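Local coordinates for protein 15-O-acetyltransferase (Fusarium sporotrichioides, PDB 3FOT) that acetylates the 15-hydroxyl of trichothecene intermediates as a coenzyme A-dependent acyltransferase of the BAHD superfamily, a step in T-2 toxin biosynthesis, at residues A[70-82]-A[119-131]. Residues are numbered along the deposited sequence; the frame is centred on the assembly and turned at random.
Sequences TLQNLKEMFELAL and DWARGCIHVQPTA. With SO4 (sulfate ion), chain J.
Leu71, Lys75, Glu79 and Leu82, on one side of helix 71-88, pack on the edge strand 125-129 of a mixed sheet and on the end of the helix that leads into it. Over these segments helix and strand run almost antiparallel (166°), their axes 8.5 Å apart at closest approach. A hydrogen bond bridges the segments from Lys75: its NZ donates to Ile125 O at 2.7 Å, tilted from the carbonyl plane. With CG anti to the backbone N (chi1 170°), the lysine chain runs alongside Ile125 in the opposite direction, its CG touching Ile125 CG2, and a bend at chi4 turns the ammonium group onto that carbonyl. NZ also forms a salt bridge with Glu79 OE2 (2.8 Å), one helical turn on, meeting the oxygen nearly along its C-O axis; the same carboxylate lies against CA and CG of Arg122. The ammonium is thus gripped from both segments.

Apolar contacts extend to either side of this polar centre. At the start of the helix, Leu71 CB meets Val127 CB at 3.9 Å, while its CD1 reaches the backbone between Gln128 and Pro129. Farther along, Leu82 CG lies 3.5 Å from Trp120 CH2, the two side chains crossing at about a right angle, and the CD2 branch of Leu82 touches Cys124 CB. Ile125 CD1 fills in between Leu82 CD2 and Phe78 CB. A sulfate, probably from the crystallisation liquor, is bound by Val127 N (2.9 Å to O1) and by His126 ND1, which donates to O4 and O3.

Strand 125-129 pairs in parallel with strand 158-163, whose Leu159 touches both Phe78 and Ile125; helix 191-205 adjoins helix 71-88 through Met77, Ala81 and Leu82.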
loop_
_atom_site.group_PDB
_atom_site.type_symbol
_atom_site.label_atom_id
_atom_site.label_comp_id
_atom_site.label_asym_id
_atom_site.label_seq_id
_atom_site.Cartn_x
_atom_site.Cartn_y
_atom_site.Cartn_z
ATOM N N THR A 70 3.556 13.438 -26.265
ATOM C CA THR A 70 4.432 14.409 -25.614
ATOM C C THR A 70 4.058 14.469 -24.143
ATOM O O THR A 70 3.001 14.007 -23.765
ATOM C CB THR A 70 4.322 15.841 -26.190
ATOM O OG1 THR A 70 3.024 16.387 -25.886
ATOM C CG2 THR A 70 4.575 15.856 -27.719
ATOM N N LEU A 71 4.911 15.058 -23.309
ATOM C CA LEU A 71 4.500 15.220 -21.900
ATOM C C LEU A 71 3.264 16.101 -21.795
ATOM O O LEU A 71 2.336 15.802 -21.024
ATOM C CB LEU A 71 5.652 15.750 -21.033
ATOM C CG LEU A 71 6.829 14.785 -20.864
ATOM C CD1 LEU A 71 8.026 15.586 -20.299
ATOM C CD2 LEU A 71 6.478 13.668 -19.930
ATOM N N GLN A 72 3.220 17.175 -22.593
ATOM C CA GLN A 72 2.045 18.045 -22.620
ATOM C C GLN A 72 0.728 17.304 -23.013
ATOM O O GLN A 72 -0.301 17.421 -22.323
ATOM C CB GLN A 72 2.326 19.282 -23.502
ATOM C CG GLN A 72 1.106 20.202 -23.719
ATOM C CD GLN A 72 1.460 21.585 -24.327
ATOM O OE1 GLN A 72 2.316 22.304 -23.811
ATOM N NE2 GLN A 72 0.763 21.965 -25.373
ATOM N N ASN A 73 0.750 16.495 -24.075
ATOM C CA ASN A 73 -0.477 15.806 -24.441
ATOM C C ASN A 73 -0.802 14.606 -23.540
ATOM O O ASN A 73 -1.978 14.295 -23.337
ATOM C CB ASN A 73 -0.654 15.573 -25.972
ATOM C CG ASN A 73 0.231 14.472 -26.537
ATOM O OD1 ASN A 73 0.770 13.642 -25.823
ATOM N ND2 ASN A 73 0.361 14.459 -27.876
ATOM N N LEU A 74 0.226 14.012 -22.910
ATOM C CA LEU A 74 -0.028 12.964 -21.908
ATOM C C LEU A 74 -0.728 13.544 -20.683
ATOM O O LEU A 74 -1.678 12.952 -20.147
ATOM C CB LEU A 74 1.261 12.227 -21.514
ATOM C CG LEU A 74 1.758 11.223 -22.571
ATOM C CD1 LEU A 74 3.211 10.779 -22.293
ATOM C CD2 LEU A 74 0.810 10.006 -22.635
ATOM N N LYS A 75 -0.283 14.727 -20.263
ATOM C CA LYS A 75 -0.909 15.416 -19.149
ATOM C C LYS A 75 -2.357 15.685 -19.529
ATOM O O LYS A 75 -3.273 15.447 -18.730
ATOM C CB LYS A 75 -0.170 16.715 -18.842
ATOM C CG LYS A 75 -0.900 17.637 -17.844
ATOM C CD LYS A 75 0.080 18.634 -17.214
ATOM C CE LYS A 75 -0.629 19.896 -16.756
ATOM N NZ LYS A 75 -1.605 19.708 -15.649
ATOM N N GLU A 76 -2.585 16.145 -20.754
ATOM C CA GLU A 76 -3.977 16.442 -21.160
ATOM C C GLU A 76 -4.858 15.185 -21.076
ATOM O O GLU A 76 -5.984 15.217 -20.546
ATOM C CB GLU A 76 -4.015 17.079 -22.561
ATOM C CG GLU A 76 -5.424 17.472 -22.970
ATOM C CD GLU A 76 -5.575 17.862 -24.448
ATOM O OE1 GLU A 76 -4.631 17.674 -25.248
ATOM O OE2 GLU A 76 -6.688 18.334 -24.782
ATOM N N MET A 77 -4.346 14.065 -21.592
ATOM C CA MET A 77 -5.093 12.786 -21.589
ATOM C C MET A 77 -5.344 12.277 -20.156
ATOM O O MET A 77 -6.426 11.770 -19.837
ATOM C CB MET A 77 -4.325 11.727 -22.393
ATOM C CG MET A 77 -4.148 12.048 -23.900
ATOM S SD MET A 77 -2.885 10.928 -24.554
ATOM C CE MET A 77 -2.080 11.886 -25.790
ATOM N N PHE A 78 -4.352 12.424 -19.286
ATOM C CA PHE A 78 -4.519 11.947 -17.897
ATOM C C PHE A 78 -5.443 12.852 -17.089
ATOM O O PHE A 78 -6.080 12.418 -16.139
ATOM C CB PHE A 78 -3.164 11.776 -17.218
ATOM C CG PHE A 78 -2.579 10.417 -17.435
ATOM C CD1 PHE A 78 -3.086 9.307 -16.748
ATOM C CD2 PHE A 78 -1.563 10.227 -18.344
ATOM C CE1 PHE A 78 -2.550 8.024 -16.976
ATOM C CE2 PHE A 78 -1.023 8.963 -18.589
ATOM C CZ PHE A 78 -1.503 7.865 -17.901
ATOM N N GLU A 79 -5.524 14.119 -17.468
ATOM C CA GLU A 79 -6.503 15.010 -16.836
ATOM C C GLU A 79 -7.916 14.522 -17.160
ATOM O O GLU A 79 -8.787 14.447 -16.284
ATOM C CB GLU A 79 -6.311 16.447 -17.320
ATOM C CG GLU A 79 -5.090 17.155 -16.717
ATOM C CD GLU A 79 -4.842 18.472 -17.436
ATOM O OE1 GLU A 79 -5.700 18.867 -18.251
ATOM O OE2 GLU A 79 -3.807 19.118 -17.199
ATOM N N LEU A 80 -8.134 14.182 -18.423
ATOM C CA LEU A 80 -9.421 13.650 -18.893
ATOM C C LEU A 80 -9.757 12.313 -18.199
ATOM O O LEU A 80 -10.858 12.134 -17.686
ATOM C CB LEU A 80 -9.393 13.509 -20.419
ATOM C CG LEU A 80 -9.372 14.862 -21.150
ATOM C CD1 LEU A 80 -9.068 14.642 -22.626
ATOM C CD2 LEU A 80 -10.696 15.591 -20.985
ATOM N N ALA A 81 -8.791 11.399 -18.162
ATOM C CA ALA A 81 -8.919 10.148 -17.452
ATOM C C ALA A 81 -9.226 10.354 -15.968
ATOM O O ALA A 81 -10.031 9.626 -15.397
ATOM C CB ALA A 81 -7.635 9.305 -17.630
ATOM N N LEU A 82 -8.565 11.317 -15.336
ATOM C CA LEU A 82 -8.739 11.531 -13.895
ATOM C C LEU A 82 -10.156 12.032 -13.584
ATOM O O LEU A 82 -10.780 11.668 -12.562
ATOM C CB LEU A 82 -7.707 12.536 -13.389
ATOM C CG LEU A 82 -7.743 12.841 -11.894
ATOM C CD1 LEU A 82 -7.570 11.578 -11.008
ATOM C CD2 LEU A 82 -6.643 13.849 -11.594
ATOM N N ASP A 119 -10.382 22.342 -13.342
ATOM C CA ASP A 119 -9.304 22.999 -12.600
ATOM C C ASP A 119 -8.674 22.031 -11.610
ATOM O O ASP A 119 -7.456 21.979 -11.480
ATOM C CB ASP A 119 -9.817 24.209 -11.811
ATOM C CG ASP A 119 -10.242 25.358 -12.701
ATOM O OD1 ASP A 119 -9.923 25.338 -13.901
ATOM O OD2 ASP A 119 -10.888 26.278 -12.159
ATOM N N TRP A 120 -9.522 21.285 -10.899
ATOM C CA TRP A 120 -9.045 20.303 -9.936
ATOM C C TRP A 120 -8.139 19.244 -10.617
ATOM O O TRP A 120 -7.032 18.984 -10.146
ATOM C CB TRP A 120 -10.210 19.616 -9.184
ATOM C CG TRP A 120 -9.784 18.336 -8.492
ATOM C CD1 TRP A 120 -9.163 18.216 -7.282
ATOM C CD2 TRP A 120 -9.896 16.998 -9.027
ATOM N NE1 TRP A 120 -8.891 16.888 -7.022
ATOM C CE2 TRP A 120 -9.346 16.118 -8.065
ATOM C CE3 TRP A 120 -10.420 16.468 -10.213
ATOM C CZ2 TRP A 120 -9.274 14.728 -8.268
ATOM C CZ3 TRP A 120 -10.378 15.067 -10.414
ATOM C CH2 TRP A 120 -9.795 14.218 -9.436
ATOM N N ALA A 121 -8.624 18.635 -11.695
ATOM C CA ALA A 121 -7.845 17.588 -12.398
ATOM C C ALA A 121 -6.505 18.117 -12.944
ATOM O O ALA A 121 -5.459 17.488 -12.782
ATOM C CB ALA A 121 -8.698 16.943 -13.515
ATOM N N ARG A 122 -6.534 19.309 -13.551
ATOM C CA ARG A 122 -5.295 19.943 -14.013
ATOM C C ARG A 122 -4.284 20.109 -12.874
ATOM O O ARG A 122 -3.060 19.899 -13.050
ATOM C CB ARG A 122 -5.650 21.284 -14.670
ATOM C CG ARG A 122 -4.470 22.124 -15.126
ATOM C CD ARG A 122 -4.956 23.505 -15.602
ATOM N NE ARG A 122 -6.206 23.386 -16.351
ATOM C CZ ARG A 122 -7.333 23.994 -16.003
ATOM N NH1 ARG A 122 -7.350 24.809 -14.942
ATOM N NH2 ARG A 122 -8.428 23.813 -16.733
ATOM N N GLY A 123 -4.793 20.459 -11.688
ATOM C CA GLY A 123 -3.978 20.646 -10.493
ATOM C C GLY A 123 -3.310 19.384 -9.966
ATOM O O GLY A 123 -2.352 19.476 -9.191
ATOM N N CYS A 124 -3.820 18.213 -10.380
ATOM C CA CYS A 124 -3.316 16.939 -9.895
ATOM C C CYS A 124 -2.324 16.246 -10.833
ATOM O O CYS A 124 -1.763 15.214 -10.463
ATOM C CB CYS A 124 -4.470 15.956 -9.671
ATOM S SG CYS A 124 -5.566 16.407 -8.329
ATOM N N ILE A 125 -2.123 16.787 -12.031
ATOM C CA ILE A 125 -1.265 16.107 -13.004
ATOM C C ILE A 125 -0.131 17.045 -13.369
ATOM O O ILE A 125 -0.375 18.181 -13.774
ATOM C CB ILE A 125 -2.029 15.735 -14.301
ATOM C CG1 ILE A 125 -3.334 14.972 -14.017
ATOM C CG2 ILE A 125 -1.114 14.969 -15.267
ATOM C CD1 ILE A 125 -3.167 13.600 -13.455
ATOM N N HIS A 126 1.097 16.555 -13.208
ATOM C CA HIS A 126 2.304 17.363 -13.387
ATOM C C HIS A 126 3.264 16.680 -14.331
ATOM O O HIS A 126 3.310 15.459 -14.393
ATOM C CB HIS A 126 2.960 17.546 -12.026
ATOM C CG HIS A 126 2.014 18.082 -11.003
ATOM N ND1 HIS A 126 1.544 19.374 -11.046
ATOM C CD2 HIS A 126 1.386 17.484 -9.965
ATOM C CE1 HIS A 126 0.682 19.558 -10.060
ATOM N NE2 HIS A 126 0.578 18.431 -9.382
ATOM N N VAL A 127 4.055 17.464 -15.053
ATOM C CA VAL A 127 5.042 16.868 -15.940
ATOM C C VAL A 127 6.422 17.504 -15.765
ATOM O O VAL A 127 6.545 18.683 -15.344
ATOM C CB VAL A 127 4.640 16.975 -17.437
ATOM C CG1 VAL A 127 3.243 16.443 -17.676
ATOM C CG2 VAL A 127 4.785 18.413 -17.943
ATOM N N GLN A 128 7.452 16.726 -16.074
ATOM C CA GLN A 128 8.826 17.225 -16.029
ATOM C C GLN A 128 9.648 16.561 -17.121
ATOM O O GLN A 128 9.776 15.348 -17.126
ATOM C CB GLN A 128 9.515 16.877 -14.705
ATOM C CG GLN A 128 8.905 17.392 -13.430
ATOM C CD GLN A 128 9.786 17.099 -12.219
ATOM O OE1 GLN A 128 10.985 16.815 -12.355
ATOM N NE2 GLN A 128 9.194 17.168 -11.027
ATOM N N PRO A 129 10.224 17.359 -18.050
ATOM C CA PRO A 129 11.265 16.797 -18.914
ATOM C C PRO A 129 12.529 16.641 -18.090
ATOM O O PRO A 129 13.108 17.643 -17.659
ATOM C CB PRO A 129 11.453 17.856 -20.013
ATOM C CG PRO A 129 10.472 18.933 -19.749
ATOM C CD PRO A 129 9.947 18.770 -18.340
ATOM N N THR A 130 12.932 15.395 -17.855
ATOM C CA THR A 130 14.000 15.060 -16.930
ATOM C C THR A 130 14.478 13.624 -17.140
ATOM O O THR A 130 13.717 12.787 -17.590
ATOM C CB THR A 130 13.537 15.214 -15.433
ATOM O OG1 THR A 130 14.638 14.934 -14.547
ATOM C CG2 THR A 130 12.356 14.265 -15.120
ATOM N N ALA A 131 15.728 13.349 -16.782
ATOM C CA ALA A 131 16.237 11.981 -16.757
ATOM C C ALA A 131 15.984 11.248 -15.430
ATOM O O ALA A 131 16.238 10.060 -15.345
ATOM C CB ALA A 131 17.744 11.955 -17.110
HETATM S S SO4 J . 2.753 21.252 -13.954
HETATM O O1 SO4 J . 3.172 20.267 -14.981
HETATM O O2 SO4 J . 3.077 22.599 -14.454
HETATM O O3 SO4 J . 1.326 21.177 -13.642
HETATM O O4 SO4 J . 3.473 21.044 -12.691
#